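PDB 3L9U: disulfide isomerase from Salmonella enterica subsp. enterica serovar Typhimurium, which belongs to the DsbA-like thioredoxin-fold oxidoreductases and probably passes its own disulfide bond on to other proteins, among them the sulfotransferase AssT, in partnership with DsbI. Local coordinates for residues D54-T59 and E192-L197; K24-V29 and G46-K51. All blocks are in the same frame, centred on the assembly; numbering follows the deposited sequence.

Contact 1 (D54-T59 and E192-L197)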
ATOM      1  N   ASP A  54       3.745  17.167   3.397  1.00 16.73           N
ATOM      2  CA  ASP A  54       3.182  18.397   3.940  1.00 16.47           C
ATOM      3  C   ASP A  54       1.738  18.606   3.487  1.00 17.16           C
ATOM      4  O   ASP A  54       1.025  19.437   4.050  1.00 17.71           O
ATOM      5  CB  ASP A  54       4.033  19.607   3.540  1.00 19.82           C
ATOM      6  CG  ASP A  54       4.154  19.772   2.029  1.00 23.52           C
ATOM      7  OD1 ASP A  54       4.594  18.825   1.352  1.00 23.36           O
ATOM      8  OD2 ASP A  54       3.829  20.865   1.516  1.00 28.47           O
ATOM      9  N   LEU A  55       1.314  17.847   2.478  1.00 16.35           N
ATOM     10  CA  LEU A  55      -0.017  18.013   1.884  1.00 16.08           C
ATOM     11  C   LEU A  55      -0.917  16.789   2.066  1.00 12.94           C
ATOM     12  O   LEU A  55      -2.103  16.925   2.378  1.00 14.91           O
ATOM     13  CB  LEU A  55       0.088  18.327   0.387  1.00 16.85           C
ATOM     14  CG  LEU A  55       0.491  19.718  -0.091  1.00 22.90           C
ATOM     15  CD1 LEU A  55       0.521  19.737  -1.618  1.00 25.65           C
ATOM     16  CD2 LEU A  55      -0.473  20.762   0.442  1.00 24.78           C
ATOM     17  N   VAL A  56      -0.361  15.596   1.856  1.00 11.18           N
ATOM     18  CA  VAL A  56      -1.153  14.373   1.932  1.00 11.18           C
ATOM     19  C   VAL A  56      -0.474  13.293   2.763  1.00 11.91           C
ATOM     20  O   VAL A  56       0.753  13.260   2.885  1.00 14.19           O
ATOM     21  CB  VAL A  56      -1.495  13.813   0.528  1.00 12.52           C
ATOM     22  CG1 VAL A  56      -2.286  14.836  -0.277  1.00 13.14           C
ATOM     23  CG2 VAL A  56      -0.224  13.405  -0.222  1.00 13.60           C
ATOM     24  N   THR A  57      -1.288  12.411   3.333  1.00 12.02           N
ATOM     25  CA  THR A  57      -0.789  11.327   4.161  1.00 13.48           C
ATOM     26  C   THR A  57      -0.667  10.050   3.347  1.00 11.84           C
ATOM     27  O   THR A  57      -1.625   9.633   2.693  1.00 11.10           O
ATOM     28  CB  THR A  57      -1.744  11.057   5.338  1.00 14.71           C
ATOM     29  OG1 THR A  57      -1.897  12.255   6.109  1.00 16.41           O
ATOM     30  CG2 THR A  57      -1.197   9.949   6.226  1.00 16.68           C
ATOM     31  N   PHE A  58       0.512   9.434   3.379  1.00 11.50           N
ATOM     32  CA  PHE A  58       0.719   8.147   2.705  1.00  9.94           C
ATOM     33  C   PHE A  58      -0.148   7.075   3.351  1.00 10.39           C
ATOM     34  O   PHE A  58      -0.094   6.864   4.574  1.00 12.41           O
ATOM     35  CB  PHE A  58       2.193   7.730   2.742  1.00 11.74           C
ATOM     36  CG  PHE A  58       2.440   6.354   2.199  1.00 13.45           C
ATOM     37  CD1 PHE A  58       2.190   6.069   0.866  1.00 14.88           C
ATOM     38  CD2 PHE A  58       2.916   5.342   3.021  1.00 15.39           C
ATOM     39  CE1 PHE A  58       2.411   4.796   0.362  1.00 14.55           C
ATOM     40  CE2 PHE A  58       3.145   4.065   2.521  1.00 15.22           C
ATOM     41  CZ  PHE A  58       2.889   3.794   1.189  1.00 16.01           C
ATOM     42  N   THR A  59      -0.948   6.405   2.524  1.00  9.94           N
ATOM     43  CA  THR A  59      -1.966   5.488   3.010  1.00 10.46           C
ATOM     44  C   THR A  59      -1.963   4.190   2.188  1.00  9.47           C
ATOM     45  O   THR A  59      -2.593   4.110   1.142  1.00  9.52           O
ATOM     46  CB  THR A  59      -3.350   6.193   2.937  1.00  9.76           C
ATOM     47  OG1 THR A  59      -3.254   7.466   3.599  1.00 11.16           O
ATOM     48  CG2 THR A  59      -4.456   5.353   3.569  1.00 10.68           C
ATOM     49  N   GLU A 192       5.068  16.398  -8.049  1.00 10.84           N
ATOM     50  CA  GLU A 192       4.297  17.571  -8.467  1.00 11.72           C
ATOM     51  C   GLU A 192       2.904  17.194  -8.968  1.00 12.16           C
ATOM     52  O   GLU A 192       1.941  17.928  -8.754  1.00 13.62           O
ATOM     53  CB  GLU A 192       5.065  18.383  -9.511  1.00 14.40           C
ATOM     54  CG  GLU A 192       6.259  19.089  -8.923  1.00 18.61           C
ATOM     55  CD  GLU A 192       5.890  19.990  -7.755  1.00 23.90           C
ATOM     56  OE1 GLU A 192       4.871  20.714  -7.855  1.00 22.64           O
ATOM     57  OE2 GLU A 192       6.624  19.972  -6.739  1.00 28.43           O
ATOM     58  N   LEU A 193       2.798  16.046  -9.629  1.00 11.90           N
ATOM     59  CA  LEU A 193       1.498  15.531 -10.053  1.00 10.27           C
ATOM     60  C   LEU A 193       0.594  15.312  -8.839  1.00 10.85           C
ATOM     61  O   LEU A 193      -0.566  15.743  -8.818  1.00 11.86           O
ATOM     62  CB  LEU A 193       1.676  14.232 -10.840  1.00 11.96           C
ATOM     63  CG  LEU A 193       0.406  13.461 -11.200  1.00 12.81           C
ATOM     64  CD1 LEU A 193      -0.602  14.339 -11.963  1.00 13.39           C
ATOM     65  CD2 LEU A 193       0.769  12.210 -11.989  1.00 12.68           C
ATOM     66  N   VAL A 194       1.125  14.638  -7.826  1.00  9.86           N
ATOM     67  CA  VAL A 194       0.370  14.447  -6.587  1.00 10.29           C
ATOM     68  C   VAL A 194      -0.049  15.785  -5.961  1.00 11.74           C
ATOM     69  O   VAL A 194      -1.195  15.936  -5.539  1.00 11.87           O
ATOM     70  CB  VAL A 194       1.154  13.588  -5.562  1.00  8.37           C
ATOM     71  CG1 VAL A 194       0.467  13.599  -4.186  1.00  9.79           C
ATOM     72  CG2 VAL A 194       1.326  12.155  -6.109  1.00  8.12           C
ATOM     73  N   ARG A 195       0.867  16.756  -5.904  1.00 11.03           N
ATOM     74  CA  ARG A 195       0.542  18.051  -5.302  1.00 12.46           C
ATOM     75  C   ARG A 195      -0.549  18.771  -6.086  1.00 13.62           C
ATOM     76  O   ARG A 195      -1.446  19.384  -5.508  1.00 14.85           O
ATOM     77  CB  ARG A 195       1.787  18.931  -5.191  1.00 15.36           C
ATOM     78  CG  ARG A 195       2.903  18.308  -4.371  1.00 20.21           C
ATOM     79  CD  ARG A 195       4.126  19.209  -4.310  1.00 23.58           C
ATOM     80  NE  ARG A 195       3.873  20.375  -3.478  1.00 24.71           N
ATOM     81  CZ  ARG A 195       4.016  20.401  -2.157  1.00 25.83           C
ATOM     82  NH1 ARG A 195       4.422  19.318  -1.501  1.00 23.31           N
ATOM     83  NH2 ARG A 195       3.753  21.516  -1.490  1.00 29.46           N
ATOM     84  N   GLU A 196      -0.473  18.689  -7.408  1.00 12.96           N
ATOM     85  CA  GLU A 196      -1.485  19.290  -8.272  1.00 14.15           C
ATOM     86  C   GLU A 196      -2.858  18.652  -8.040  1.00 12.93           C
ATOM     87  O   GLU A 196      -3.877  19.346  -7.930  1.00 15.89           O
ATOM     88  CB  GLU A 196      -1.060  19.123  -9.733  1.00 15.33           C
ATOM     89  CG  GLU A 196      -2.011  19.712 -10.762  1.00 17.20           C
ATOM     90  CD  GLU A 196      -1.334  19.903 -12.110  1.00 17.74           C
ATOM     91  OE1 GLU A 196      -0.300  20.604 -12.162  1.00 18.70           O
ATOM     92  OE2 GLU A 196      -1.831  19.352 -13.119  1.00 18.71           O
ATOM     93  N   LEU A 197      -2.888  17.327  -7.960  1.00 12.47           N
ATOM     94  CA  LEU A 197      -4.149  16.619  -7.767  1.00 10.78           C
ATOM     95  C   LEU A 197      -4.720  16.884  -6.379  1.00 12.48           C
ATOM     96  O   LEU A 197      -5.939  16.973  -6.201  1.00 14.14           O
ATOM     97  CB  LEU A 197      -3.944  15.116  -7.964  1.00 11.88           C
ATOM     98  CG  LEU A 197      -3.568  14.706  -9.391  1.00 12.50           C
ATOM     99  CD1 LEU A 197      -3.266  13.216  -9.475  1.00 13.03           C
ATOM    100  CD2 LEU A 197      -4.675  15.104 -10.375  1.00 14.07           C
TER

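Contact 2 (K24-V29 and G46-K51)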
ATOM      1  N   LYS A  24      -7.057  14.261   1.287  1.00 13.39           N
ATOM      2  CA  LYS A  24      -5.678  14.553   1.657  1.00 13.49           C
ATOM      3  C   LYS A  24      -4.875  13.293   1.943  1.00 11.43           C
ATOM      4  O   LYS A  24      -4.127  13.215   2.930  1.00 12.34           O
ATOM      5  CB  LYS A  24      -5.610  15.541   2.823  1.00 14.28           C
ATOM      6  CG  LYS A  24      -6.269  16.877   2.527  1.00 18.43           C
ATOM      7  CD  LYS A  24      -5.698  17.510   1.269  1.00 21.68           C
ATOM      8  CE  LYS A  24      -6.017  19.004   1.221  1.00 27.97           C
ATOM      9  NZ  LYS A  24      -6.636  19.383  -0.066  1.00 31.53           N
ATOM     10  N   THR A  25      -5.028  12.309   1.063  1.00 10.18           N
ATOM     11  CA  THR A  25      -4.221  11.093   1.130  1.00  8.60           C
ATOM     12  C   THR A  25      -3.543  10.809  -0.196  1.00  8.58           C
ATOM     13  O   THR A  25      -4.048  11.175  -1.265  1.00  9.78           O
ATOM     14  CB  THR A  25      -5.052   9.837   1.475  1.00 10.38           C
ATOM     15  OG1 THR A  25      -6.059   9.616   0.471  1.00 11.40           O
ATOM     16  CG2 THR A  25      -5.703   9.972   2.856  1.00 11.16           C
ATOM     17  N   LEU A  26      -2.385  10.158  -0.106  1.00  8.98           N
ATOM     18  CA  LEU A  26      -1.792   9.455  -1.233  1.00  9.33           C
ATOM     19  C   LEU A  26      -1.957   7.979  -0.910  1.00  9.37           C
ATOM     20  O   LEU A  26      -1.231   7.427  -0.082  1.00  9.96           O
ATOM     21  CB  LEU A  26      -0.309   9.804  -1.398  1.00  9.76           C
ATOM     22  CG  LEU A  26       0.445   9.018  -2.477  1.00  9.39           C
ATOM     23  CD1 LEU A  26      -0.205   9.212  -3.849  1.00 10.06           C
ATOM     24  CD2 LEU A  26       1.914   9.418  -2.502  1.00 10.70           C
ATOM     25  N   ILE A  27      -2.958   7.360  -1.518  1.00  8.67           N
ATOM     26  CA  ILE A  27      -3.191   5.940  -1.333  1.00  8.78           C
ATOM     27  C   ILE A  27      -2.350   5.178  -2.348  1.00  9.26           C
ATOM     28  O   ILE A  27      -2.280   5.560  -3.516  1.00  9.41           O
ATOM     29  CB  ILE A  27      -4.690   5.585  -1.502  1.00  8.50           C
ATOM     30  CG1 ILE A  27      -5.458   6.001  -0.237  1.00  8.46           C
ATOM     31  CG2 ILE A  27      -4.861   4.082  -1.768  1.00  9.81           C
ATOM     32  CD1 ILE A  27      -6.989   5.914  -0.347  1.00 10.48           C
ATOM     33  N   LYS A  28      -1.684   4.122  -1.898  1.00  8.90           N
ATOM     34  CA  LYS A  28      -1.016   3.223  -2.826  1.00  8.52           C
ATOM     35  C   LYS A  28      -1.661   1.864  -2.700  1.00  7.95           C
ATOM     36  O   LYS A  28      -1.507   1.202  -1.676  1.00  9.62           O
ATOM     37  CB  LYS A  28       0.478   3.094  -2.530  1.00  9.33           C
ATOM     38  CG  LYS A  28       1.203   2.217  -3.547  1.00  9.66           C
ATOM     39  CD  LYS A  28       2.652   1.951  -3.133  1.00 10.70           C
ATOM     40  CE  LYS A  28       3.429   1.170  -4.193  1.00 11.50           C
ATOM     41  NZ  LYS A  28       4.844   0.902  -3.777  1.00 13.96           N
ATOM     42  N   VAL A  29      -2.414   1.464  -3.718  1.00  8.49           N
ATOM     43  CA  VAL A  29      -2.939   0.107  -3.765  1.00  8.46           C
ATOM     44  C   VAL A  29      -1.808  -0.789  -4.257  1.00  8.57           C
ATOM     45  O   VAL A  29      -1.203  -0.527  -5.307  1.00  9.50           O
ATOM     46  CB  VAL A  29      -4.150  -0.009  -4.714  1.00  9.26           C
ATOM     47  CG1 VAL A  29      -4.681  -1.440  -4.729  1.00 10.58           C
ATOM     48  CG2 VAL A  29      -5.255   0.981  -4.305  1.00 10.28           C
ATOM     49  N   GLY A  46       8.780   5.969  -1.407  1.00 12.45           N
ATOM     50  CA  GLY A  46       9.312   6.727  -0.290  1.00 12.40           C
ATOM     51  C   GLY A  46       9.635   8.173  -0.622  1.00 12.56           C
ATOM     52  O   GLY A  46       9.139   9.097   0.029  1.00 13.24           O
ATOM     53  N   PRO A  47      10.473   8.389  -1.642  1.00 12.48           N
ATOM     54  CA  PRO A  47      10.829   9.771  -1.971  1.00 12.40           C
ATOM     55  C   PRO A  47       9.634  10.610  -2.405  1.00 12.13           C
ATOM     56  O   PRO A  47       9.571  11.792  -2.051  1.00 14.36           O
ATOM     57  CB  PRO A  47      11.825   9.607  -3.122  1.00 13.67           C
ATOM     58  CG  PRO A  47      12.443   8.269  -2.871  1.00 14.73           C
ATOM     59  CD  PRO A  47      11.333   7.414  -2.333  1.00 13.26           C
ATOM     60  N   VAL A  48       8.712  10.039  -3.174  1.00 11.58           N
ATOM     61  CA  VAL A  48       7.520  10.797  -3.552  1.00 12.23           C
ATOM     62  C   VAL A  48       6.676  11.145  -2.321  1.00 11.90           C
ATOM     63  O   VAL A  48       6.264  12.304  -2.137  1.00 12.33           O
ATOM     64  CB  VAL A  48       6.676  10.057  -4.617  1.00 10.64           C
ATOM     65  CG1 VAL A  48       5.345  10.766  -4.834  1.00 12.47           C
ATOM     66  CG2 VAL A  48       7.459   9.964  -5.940  1.00 10.36           C
ATOM     67  N   SER A  49       6.429  10.159  -1.462  1.00 11.69           N
ATOM     68  CA  SER A  49       5.675  10.426  -0.237  1.00 12.96           C
ATOM     69  C   SER A  49       6.323  11.506   0.635  1.00 14.44           C
ATOM     70  O   SER A  49       5.625  12.353   1.198  1.00 16.01           O
ATOM     71  CB  SER A  49       5.460   9.145   0.571  1.00 13.65           C
ATOM     72  OG  SER A  49       4.675   8.231  -0.166  1.00 16.85           O
ATOM     73  N   ASP A  50       7.630  11.471   0.732  1.00 15.22           N
ATOM     74  CA  ASP A  50       8.314  12.485   1.495  1.00 17.87           C
ATOM     75  C   ASP A  50       8.101  13.869   0.935  1.00 17.65           C
ATOM     76  O   ASP A  50       7.893  14.789   1.644  1.00 18.55           O
ATOM     77  CB  ASP A  50       9.788  12.191   1.549  1.00 20.00           C
ATOM     78  CG  ASP A  50      10.117  11.020   2.424  1.00 20.00           C
ATOM     79  OD1 ASP A  50      11.206  10.474   2.258  1.00 20.00           O
ATOM     80  OD2 ASP A  50       9.327  10.632   3.303  1.00 20.00           O
ATOM     81  N   LYS A  51       8.186  13.981  -0.362  1.00 16.11           N
ATOM     82  CA  LYS A  51       8.025  15.271  -1.033  1.00 16.02           C
ATOM     83  C   LYS A  51       6.625  15.872  -0.886  1.00 15.43           C
ATOM     84  O   LYS A  51       6.462  17.084  -1.002  1.00 18.39           O
ATOM     85  CB  LYS A  51       8.381  15.170  -2.518  1.00 17.47           C
ATOM     86  CG  LYS A  51       9.870  15.062  -2.804  1.00 20.00           C
ATOM     87  CD  LYS A  51      10.100  14.837  -4.288  1.00 23.41           C
ATOM     88  CE  LYS A  51      11.575  14.774  -4.619  1.00 26.76           C
ATOM     89  NZ  LYS A  51      12.264  16.071  -4.334  1.00 29.43           N
TER

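Contact 1 (D54-T59 and E192-L197)
Asp-54 and Arg-195 form an end-on, two-pronged salt bridge between the loop that leads into strand 57-62 and the C-terminal helix 187-198. Arg-195 NH1 donates to Asp-54 OD1 at 2.9 Å. Arg-195 NH2 donates to Asp-54 OD2 at 3.1 Å, and both bonds are nearly straight, about 160° at the hydrogen. Both oxygens use their syn lone pairs, and carboxylate and guanidinium lie nearly coplanar, 13° apart. A bend in the arginine chain at chi3 (71°) turns its end toward the loop, although CB does not aim there. The apolar part begins on the face of the same guanidinium: Leu-55 CD1 sits over its centre, 3.6 Å from Arg-195 CZ, and also touches CB and CG of the arginine, so the leucine methyl follows the inner side of the bend. Deeper in, Val-56 CG2 meets Val-194 CG1 at 4.0 Å, and these buried valines reach on to Leu-26 and to Val-52 and Ile-179 respectively. The contact thus passes from an ion pair near the surface to hydrocarbon in the interior. Two bonds in one plane and a methyl above it should restrict rotation of the guanidinium, while the paired charges probably favour an ionised carboxylate on Asp-54.

Contact 2 (K24-V29 and G46-K51)
In Leu-26, chi1 of 175° sets CG anti to the backbone N, and with CD1 turned aside (chi2 58°) the other branch, CD2, extends away from CA toward helix 45-52. On the helix, Ser-49 holds OG beside its own backbone N (chi1 -63°), on the flank that meets the strand. The result is that Leu-26 CD2 lies 3.8 Å from Ser-49 OG, a van der Waals approach of a methyl to a hydroxyl. The polar needs of that hydroxyl are met within the helix, where Ser-49 OG is hydrogen-bonded to the carbonyl O of Thr-45, one turn back. The same leucine methyl makes a looser apolar contact with Val-48, whose CG1 is 4.4 Å from Leu-26 CD2; CD2 therefore faces two successive helix residues, a serine and a valine. The contact lies within a beta-alpha-beta crossover of the thioredoxin fold: strand 25-30 runs toward the CxxC motif Cys-34/Cys-37 at the start of helix 35-43, probably the redox-active disulfide, and helix 45-52 follows that helix before the chain returns to the sheet as strand 57-62, parallel to 25-30 and next to it. The backbones stay well apart, with Leu-26 CA and Ser-49 CA 7.6 Å from each other, and side chains span the gap. All three touching residues are buried, and their neighbours extend the layer: Phe-92 packs on Ser-49, and Met-190 of the C-terminal helix on Val-48.

The centres of the two contacts lie about 6 Å apart, on the same side of the chain's centre. They come in series: 24-29 pairs with 46-51 before 54-59 opens toward 192-197, which closes only after 132 further residues, mostly outside the sheet. Neighbouring parallel strands join them, with probable hydrogen bonds from Thr-59 N to Leu-26 O (2.8 Å) and from Leu-26 N to Thr-57 O (2.9 Å). Phe-58 also packs on Ser-49, through CD1 and OG at 3.5 Å. Helices 45-52 and 187-198 meet as well. Contact 2 packs the helix linking two parallel strands onto the first of them, while contact 1 brings the C-terminal helix against the loop entering the second.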